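Local coordinates for cytolethal distending toxin protein B (Haemophilus ducreyi, PDB 1SR4), which probably acts as the DNase I-like, DNA-damaging subunit of a three-chain bacterial genotoxin that disturbs the cell cycle of host cells, at residues K6-N11 with Q35-L40; I39-E44 with L98-R103. All coordinates share one frame; numbering follows the deposited sequence.

Contact 1: residues K6-N11 with Q35-L40; sequences KVATWN and QGADIL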
ATOM      1  N   LYS B   6       9.441  -1.916 -12.503  1.00 14.00           N
ATOM      2  CA  LYS B   6       9.204  -1.493 -11.133  1.00 12.88           C
ATOM      3  C   LYS B   6       8.513  -2.733 -10.576  1.00 10.22           C
ATOM      4  O   LYS B   6       7.390  -3.072 -10.968  1.00  9.01           O
ATOM      5  CB  LYS B   6       8.261  -0.287 -11.072  1.00 15.35           C
ATOM      6  CG  LYS B   6       8.893   1.018 -11.550  1.00 19.29           C
ATOM      7  CD  LYS B   6       7.988   2.208 -11.240  1.00 25.77           C
ATOM      8  CE  LYS B   6       8.742   3.525 -11.346  1.00 27.49           C
ATOM      9  NZ  LYS B   6       9.273   3.747 -12.727  1.00 31.44           N
ATOM     10  N   VAL B   7       9.203  -3.425  -9.683  1.00 10.89           N
ATOM     11  CA  VAL B   7       8.688  -4.654  -9.092  1.00 10.79           C
ATOM     12  C   VAL B   7       8.388  -4.397  -7.625  1.00 10.78           C
ATOM     13  O   VAL B   7       9.094  -3.629  -6.990  1.00 10.85           O
ATOM     14  CB  VAL B   7       9.735  -5.783  -9.203  1.00 11.39           C
ATOM     15  CG1 VAL B   7       9.196  -7.085  -8.546  1.00  8.45           C
ATOM     16  CG2 VAL B   7      10.085  -6.018 -10.684  1.00  8.30           C
ATOM     17  N   ALA B   8       7.327  -5.009  -7.101  1.00  9.78           N
ATOM     18  CA  ALA B   8       6.975  -4.827  -5.691  1.00  9.71           C
ATOM     19  C   ALA B   8       6.409  -6.113  -5.140  1.00  8.79           C
ATOM     20  O   ALA B   8       6.052  -7.029  -5.883  1.00  9.80           O
ATOM     21  CB  ALA B   8       5.935  -3.689  -5.516  1.00  5.74           C
ATOM     22  N   THR B   9       6.310  -6.162  -3.826  1.00  7.05           N
ATOM     23  CA  THR B   9       5.768  -7.332  -3.159  1.00  9.69           C
ATOM     24  C   THR B   9       5.029  -6.855  -1.918  1.00  8.58           C
ATOM     25  O   THR B   9       5.386  -5.832  -1.326  1.00 10.09           O
ATOM     26  CB  THR B   9       6.906  -8.298  -2.711  1.00  9.22           C
ATOM     27  OG1 THR B   9       6.345  -9.485  -2.135  1.00  9.74           O
ATOM     28  CG2 THR B   9       7.797  -7.617  -1.649  1.00  7.55           C
ATOM     29  N   TRP B  10       3.987  -7.591  -1.546  1.00  8.66           N
ATOM     30  CA  TRP B  10       3.220  -7.296  -0.352  1.00  6.85           C
ATOM     31  C   TRP B  10       2.530  -8.571   0.113  1.00  7.97           C
ATOM     32  O   TRP B  10       1.936  -9.281  -0.691  1.00  5.97           O
ATOM     33  CB  TRP B  10       2.157  -6.216  -0.595  1.00  6.41           C
ATOM     34  CG  TRP B  10       1.466  -5.801   0.686  1.00  7.55           C
ATOM     35  CD1 TRP B  10       2.071  -5.515   1.888  1.00  6.37           C
ATOM     36  CD2 TRP B  10       0.046  -5.642   0.904  1.00  6.76           C
ATOM     37  NE1 TRP B  10       1.115  -5.191   2.832  1.00  6.55           N
ATOM     38  CE2 TRP B  10      -0.130  -5.267   2.258  1.00  7.35           C
ATOM     39  CE3 TRP B  10      -1.085  -5.777   0.089  1.00  4.64           C
ATOM     40  CZ2 TRP B  10      -1.402  -5.031   2.818  1.00  6.11           C
ATOM     41  CZ3 TRP B  10      -2.353  -5.536   0.645  1.00  8.21           C
ATOM     42  CH2 TRP B  10      -2.496  -5.170   1.996  1.00  8.11           C
ATOM     43  N   ASN B  11       2.647  -8.873   1.406  1.00  6.45           N
ATOM     44  CA  ASN B  11       1.970 -10.028   1.962  1.00  8.29           C
ATOM     45  C   ASN B  11       0.679  -9.394   2.471  1.00  7.39           C
ATOM     46  O   ASN B  11       0.685  -8.617   3.424  1.00  8.56           O
ATOM     47  CB  ASN B  11       2.750 -10.651   3.135  1.00  5.48           C
ATOM     48  CG  ASN B  11       2.050 -11.878   3.691  1.00  8.23           C
ATOM     49  OD1 ASN B  11       0.816 -11.967   3.658  1.00  8.24           O
ATOM     50  ND2 ASN B  11       2.815 -12.818   4.208  1.00  6.71           N
ATOM     51  N   GLN B  35       4.606   6.033 -10.589  1.00 15.99           N
ATOM     52  CA  GLN B  35       5.550   5.155  -9.896  1.00 15.86           C
ATOM     53  C   GLN B  35       4.952   3.809  -9.466  1.00 14.35           C
ATOM     54  O   GLN B  35       5.557   3.066  -8.699  1.00 13.87           O
ATOM     55  CB  GLN B  35       6.133   5.891  -8.685  1.00 14.84           C
ATOM     56  CG  GLN B  35       6.778   7.250  -9.061  1.00 19.23           C
ATOM     57  CD  GLN B  35       7.239   8.075  -7.853  1.00 19.48           C
ATOM     58  OE1 GLN B  35       8.353   7.912  -7.363  1.00 22.24           O
ATOM     59  NE2 GLN B  35       6.373   8.957  -7.372  1.00 18.37           N
ATOM     60  N   GLY B  36       3.766   3.503  -9.969  1.00 14.24           N
ATOM     61  CA  GLY B  36       3.108   2.247  -9.631  1.00 13.55           C
ATOM     62  C   GLY B  36       3.898   1.060 -10.141  1.00 14.14           C
ATOM     63  O   GLY B  36       4.620   1.168 -11.134  1.00 14.72           O
ATOM     64  N   ALA B  37       3.759  -0.091  -9.492  1.00 12.32           N
ATOM     65  CA  ALA B  37       4.516  -1.257  -9.934  1.00 11.86           C
ATOM     66  C   ALA B  37       4.021  -1.832 -11.242  1.00 10.45           C
ATOM     67  O   ALA B  37       2.822  -1.851 -11.515  1.00 11.18           O
ATOM     68  CB  ALA B  37       4.488  -2.360  -8.855  1.00 10.92           C
ATOM     69  N   ASP B  38       4.962  -2.306 -12.047  1.00 10.92           N
ATOM     70  CA  ASP B  38       4.652  -2.979 -13.307  1.00 11.79           C
ATOM     71  C   ASP B  38       4.292  -4.432 -12.983  1.00 12.21           C
ATOM     72  O   ASP B  38       3.522  -5.086 -13.705  1.00 12.02           O
ATOM     73  CB  ASP B  38       5.884  -2.998 -14.207  1.00 12.08           C
ATOM     74  CG  ASP B  38       6.304  -1.621 -14.622  1.00 14.62           C
ATOM     75  OD1 ASP B  38       5.502  -0.956 -15.300  1.00 16.79           O
ATOM     76  OD2 ASP B  38       7.420  -1.205 -14.269  1.00 15.00           O
ATOM     77  N   ILE B  39       4.886  -4.921 -11.898  1.00 11.54           N
ATOM     78  CA  ILE B  39       4.693  -6.285 -11.440  1.00 11.97           C
ATOM     79  C   ILE B  39       4.651  -6.263  -9.928  1.00 11.00           C
ATOM     80  O   ILE B  39       5.555  -5.742  -9.289  1.00 11.44           O
ATOM     81  CB  ILE B  39       5.868  -7.199 -11.889  1.00 13.48           C
ATOM     82  CG1 ILE B  39       5.918  -7.258 -13.424  1.00 15.56           C
ATOM     83  CG2 ILE B  39       5.694  -8.598 -11.290  1.00 13.27           C
ATOM     84  CD1 ILE B  39       7.169  -7.859 -13.979  1.00 18.71           C
ATOM     85  N   LEU B  40       3.593  -6.830  -9.363  1.00  9.59           N
ATOM     86  CA  LEU B  40       3.434  -6.887  -7.924  1.00  9.11           C
ATOM     87  C   LEU B  40       3.215  -8.327  -7.463  1.00 10.09           C
ATOM     88  O   LEU B  40       2.291  -8.985  -7.935  1.00  9.76           O
ATOM     89  CB  LEU B  40       2.217  -6.061  -7.514  1.00  8.51           C
ATOM     90  CG  LEU B  40       1.722  -6.248  -6.076  1.00  8.11           C
ATOM     91  CD1 LEU B  40       2.742  -5.670  -5.093  1.00  5.89           C
ATOM     92  CD2 LEU B  40       0.355  -5.549  -5.923  1.00  8.99           C
TER
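Asp38 holds Lys6, just before strand 7-11, by its backbone N and O. Its OD2 takes the amide of Lys6, N to OD2 2.8 Å, in a fairly straight bond (161° at the hydrogen) made with the anti lone pair, the one away from OD1. Asp38 CG stands beside its own backbone N (chi1 -65°), which brings the carboxylate over to the Lys6 amide while Asp38 N reaches back to Lys6 O at 2.8 Å. That carbonyl oxygen accepts twice: Asp38 N approaches in the carbonyl plane, and Ile39 N, 3.2 Å from Lys6 O, comes nearly end-on to the carbonyl. Further along, Ala8 N gives its hydrogen to Ile39 O at 2.9 Å.

These backbone bonds begin a parallel pairing, Val7 beside Ile39 and Ala8 beside Leu40. The two strands and helix 20-31 between them form a beta-alpha-beta unit of the DNase I-like fold. CA-H groups of Val7 and Leu40 also point at Ile39 O and Ala8 O.

Apolar contact lies on the face carrying Ala8 and Leu40, which the helix covers through Val27 and Leu30. Ala8 CB touches Leu40 CD1 at 3.8 Å and, at roughly a right angle to that, Ala37 CB at 3.9 Å. Leu40 CG is anti to the backbone N (chi1 167°), and CD1 leans across to the Ala8 carbonyl. On the other face, Val7 and Ile39 both touch Phe134 of strand 132-138.

At the partly exposed end the Lys6 chain lies alongside the turn, its CD 3.5 Å from Gly36 O. At 5.5 Å, Lys6 NZ and Asp38 OD2 are too far apart for a salt bridge, so their opposite charges could attract only weakly. Gln35 NE2 is bonded to Met101 O of the toxin's subunit A.

Contact 2: residues I39-E44 with L98-R103; sequences ILMVQE and LAIVSR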
ATOM      1  N   ILE B  39       4.886  -4.921 -11.898  1.00 11.54           N
ATOM      2  CA  ILE B  39       4.693  -6.285 -11.440  1.00 11.97           C
ATOM      3  C   ILE B  39       4.651  -6.263  -9.928  1.00 11.00           C
ATOM      4  O   ILE B  39       5.555  -5.742  -9.289  1.00 11.44           O
ATOM      5  CB  ILE B  39       5.868  -7.199 -11.889  1.00 13.48           C
ATOM      6  CG1 ILE B  39       5.918  -7.258 -13.424  1.00 15.56           C
ATOM      7  CG2 ILE B  39       5.694  -8.598 -11.290  1.00 13.27           C
ATOM      8  CD1 ILE B  39       7.169  -7.859 -13.979  1.00 18.71           C
ATOM      9  N   LEU B  40       3.593  -6.830  -9.363  1.00  9.59           N
ATOM     10  CA  LEU B  40       3.434  -6.887  -7.924  1.00  9.11           C
ATOM     11  C   LEU B  40       3.215  -8.327  -7.463  1.00 10.09           C
ATOM     12  O   LEU B  40       2.291  -8.985  -7.935  1.00  9.76           O
ATOM     13  CB  LEU B  40       2.217  -6.061  -7.514  1.00  8.51           C
ATOM     14  CG  LEU B  40       1.722  -6.248  -6.076  1.00  8.11           C
ATOM     15  CD1 LEU B  40       2.742  -5.670  -5.093  1.00  5.89           C
ATOM     16  CD2 LEU B  40       0.355  -5.549  -5.923  1.00  8.99           C
ATOM     17  N   MET B  41       4.050  -8.822  -6.558  1.00 10.71           N
ATOM     18  CA  MET B  41       3.842 -10.177  -6.045  1.00 12.99           C
ATOM     19  C   MET B  41       3.026 -10.080  -4.761  1.00 12.61           C
ATOM     20  O   MET B  41       3.250  -9.184  -3.934  1.00 10.16           O
ATOM     21  CB  MET B  41       5.166 -10.918  -5.757  1.00 15.58           C
ATOM     22  CG  MET B  41       6.470 -10.139  -5.907  1.00 23.59           C
ATOM     23  SD  MET B  41       6.989  -9.719  -7.589  1.00 25.54           S
ATOM     24  CE  MET B  41       6.285 -11.190  -8.467  1.00 26.99           C
ATOM     25  N   VAL B  42       2.065 -10.990  -4.604  1.00 12.83           N
ATOM     26  CA  VAL B  42       1.210 -10.997  -3.422  1.00 11.18           C
ATOM     27  C   VAL B  42       1.243 -12.360  -2.727  1.00 12.88           C
ATOM     28  O   VAL B  42       1.216 -13.400  -3.384  1.00 13.93           O
ATOM     29  CB  VAL B  42      -0.264 -10.694  -3.797  1.00 11.18           C
ATOM     30  CG1 VAL B  42      -1.097 -10.500  -2.526  1.00  9.84           C
ATOM     31  CG2 VAL B  42      -0.349  -9.424  -4.668  1.00 11.22           C
ATOM     32  N   GLN B  43       1.320 -12.358  -1.399  1.00 12.88           N
ATOM     33  CA  GLN B  43       1.297 -13.611  -0.648  1.00 10.84           C
ATOM     34  C   GLN B  43       0.040 -13.539   0.213  1.00 10.10           C
ATOM     35  O   GLN B  43      -0.466 -12.454   0.465  1.00 10.92           O
ATOM     36  CB  GLN B  43       2.544 -13.762   0.221  1.00  8.21           C
ATOM     37  CG  GLN B  43       3.865 -13.721  -0.535  1.00  8.94           C
ATOM     38  CD  GLN B  43       4.317 -12.302  -0.830  1.00  8.97           C
ATOM     39  OE1 GLN B  43       4.317 -11.453   0.054  1.00 10.28           O
ATOM     40  NE2 GLN B  43       4.710 -12.040  -2.075  1.00  6.20           N
ATOM     41  N   GLU B  44      -0.477 -14.684   0.641  1.00  9.78           N
ATOM     42  CA  GLU B  44      -1.692 -14.726   1.452  1.00  9.44           C
ATOM     43  C   GLU B  44      -2.765 -13.881   0.766  1.00  9.23           C
ATOM     44  O   GLU B  44      -3.460 -13.067   1.388  1.00  8.90           O
ATOM     45  CB  GLU B  44      -1.395 -14.219   2.869  1.00  8.44           C
ATOM     46  CG  GLU B  44      -0.396 -15.116   3.624  1.00  9.67           C
ATOM     47  CD  GLU B  44      -0.258 -14.746   5.080  1.00 12.74           C
ATOM     48  OE1 GLU B  44      -1.310 -14.579   5.748  1.00 12.77           O
ATOM     49  OE2 GLU B  44       0.896 -14.627   5.552  1.00 14.82           O
ATOM     50  N   LEU B  98      -1.104 -17.532  -3.620  1.00 11.23           N
ATOM     51  CA  LEU B  98      -0.108 -16.657  -4.239  1.00 10.41           C
ATOM     52  C   LEU B  98      -0.688 -16.023  -5.495  1.00 11.37           C
ATOM     53  O   LEU B  98      -1.507 -16.632  -6.196  1.00  9.95           O
ATOM     54  CB  LEU B  98       1.153 -17.444  -4.622  1.00 10.44           C
ATOM     55  CG  LEU B  98       1.982 -18.050  -3.481  1.00 11.81           C
ATOM     56  CD1 LEU B  98       3.049 -18.977  -4.058  1.00  9.16           C
ATOM     57  CD2 LEU B  98       2.613 -16.940  -2.652  1.00  9.31           C
ATOM     58  N   ALA B  99      -0.248 -14.804  -5.786  1.00 10.99           N
ATOM     59  CA  ALA B  99      -0.714 -14.093  -6.967  1.00 10.47           C
ATOM     60  C   ALA B  99       0.374 -13.173  -7.485  1.00 12.13           C
ATOM     61  O   ALA B  99       1.271 -12.753  -6.737  1.00 10.07           O
ATOM     62  CB  ALA B  99      -1.951 -13.263  -6.633  1.00 11.16           C
ATOM     63  N   ILE B 100       0.291 -12.873  -8.778  1.00 12.08           N
ATOM     64  CA  ILE B 100       1.210 -11.939  -9.388  1.00 11.48           C
ATOM     65  C   ILE B 100       0.351 -11.050 -10.265  1.00 11.82           C
ATOM     66  O   ILE B 100      -0.387 -11.547 -11.117  1.00 11.68           O
ATOM     67  CB  ILE B 100       2.275 -12.597 -10.292  1.00 12.23           C
ATOM     68  CG1 ILE B 100       3.210 -13.482  -9.475  1.00 13.14           C
ATOM     69  CG2 ILE B 100       3.137 -11.483 -10.950  1.00 11.27           C
ATOM     70  CD1 ILE B 100       4.213 -14.256 -10.334  1.00 14.67           C
ATOM     71  N   VAL B 101       0.428  -9.742 -10.034  1.00 11.26           N
ATOM     72  CA  VAL B 101      -0.318  -8.777 -10.844  1.00 10.66           C
ATOM     73  C   VAL B 101       0.706  -8.170 -11.793  1.00 11.13           C
ATOM     74  O   VAL B 101       1.766  -7.733 -11.360  1.00 11.36           O
ATOM     75  CB  VAL B 101      -0.918  -7.623 -10.001  1.00 10.71           C
ATOM     76  CG1 VAL B 101      -1.721  -6.675 -10.924  1.00  7.58           C
ATOM     77  CG2 VAL B 101      -1.803  -8.184  -8.889  1.00  9.62           C
ATOM     78  N   SER B 102       0.374  -8.131 -13.077  1.00 11.14           N
ATOM     79  CA  SER B 102       1.273  -7.596 -14.079  1.00 11.50           C
ATOM     80  C   SER B 102       0.524  -6.742 -15.100  1.00 12.01           C
ATOM     81  O   SER B 102      -0.592  -7.080 -15.516  1.00 11.09           O
ATOM     82  CB  SER B 102       1.955  -8.765 -14.802  1.00 14.93           C
ATOM     83  OG  SER B 102       2.911  -8.303 -15.735  1.00 18.76           O
ATOM     84  N   ARG B 103       1.142  -5.643 -15.515  1.00 13.42           N
ATOM     85  CA  ARG B 103       0.540  -4.776 -16.529  1.00 15.52           C
ATOM     86  C   ARG B 103       0.581  -5.530 -17.857  1.00 16.29           C
ATOM     87  O   ARG B 103      -0.359  -5.477 -18.644  1.00 16.23           O
ATOM     88  CB  ARG B 103       1.336  -3.478 -16.717  1.00 17.08           C
ATOM     89  CG  ARG B 103       1.752  -2.748 -15.465  1.00 22.82           C
ATOM     90  CD  ARG B 103       0.611  -2.030 -14.767  1.00 28.04           C
ATOM     91  NE  ARG B 103      -0.442  -1.579 -15.668  1.00 29.03           N
ATOM     92  CZ  ARG B 103      -1.428  -0.763 -15.301  1.00 30.92           C
ATOM     93  NH1 ARG B 103      -1.477  -0.297 -14.062  1.00 28.63           N
ATOM     94  NH2 ARG B 103      -2.399  -0.461 -16.156  1.00 31.65           N
TER
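Ile100 packs against both Ile39 and Met41, its CG2 toward the first and its CG1 toward the methyl of the second, on the face of the sheet turned to strand 132-138. The two isoleucines lie side by side, their CG2 methyls 3.9 Å apart. In each, CG2 is anti to the backbone N, and the branches point the same way. Met41 bends at chi2 and chi3, which carries its CE back to Ile100 CG1 at 4.0 Å; its chi1, near 6°, is almost eclipsed, which is either strain or an uncertainty of the model.

Strands 39-43 and 98-102 run antiparallel, 166° between their directions, in the large sheet of the DNase I-like fold. Leu40 and Val101 form one hydrogen-bonded pair, with Leu40 N to Val101 O and Val101 N to Leu40 O both 2.9 Å. The second is Val42 with Ala99, where both donors tilt out of the carbonyl planes and Ala99 N to Val42 O lengthens to 3.1 Å. On their face the beta carbons pair across, Leu40 CB to Val101 CB 4.3 Å, under helix 20-31.

Toward the Leu98 end the fit slackens, Leu98 CD2 brushing Gln43 CG at 4.1 Å. Past the strand, partly exposed Arg103 bonds through NH2 to Asn80. The chemistry implies a buried, mainly aliphatic join, with the amides and carbonyls of the two pairs satisfying one another across the strands.

Contacts 1 and 2 lie side by side in one mixed sheet, their centres about 8 Å apart, and share Ile39 and Leu40. Strand 39-43 is the common member, parallel to strand 7-11 on one edge and antiparallel to strand 98-102 on the other. Along the chain, 6-11 comes first; helix 20-31 leads to 35-44, and a region with three strands precedes 98-103. The two contacts are joined directly by a backbone hydrogen bond, Met41 N to Ala8 O, 2.8 Å. Asn11 ND2 bonds to Glu44 OE2 and to Asp177, so the C-terminal ends of strands 7-11 and 39-43 meet at a polar cluster, consistent with the active-site end of DNase I-like enzymes.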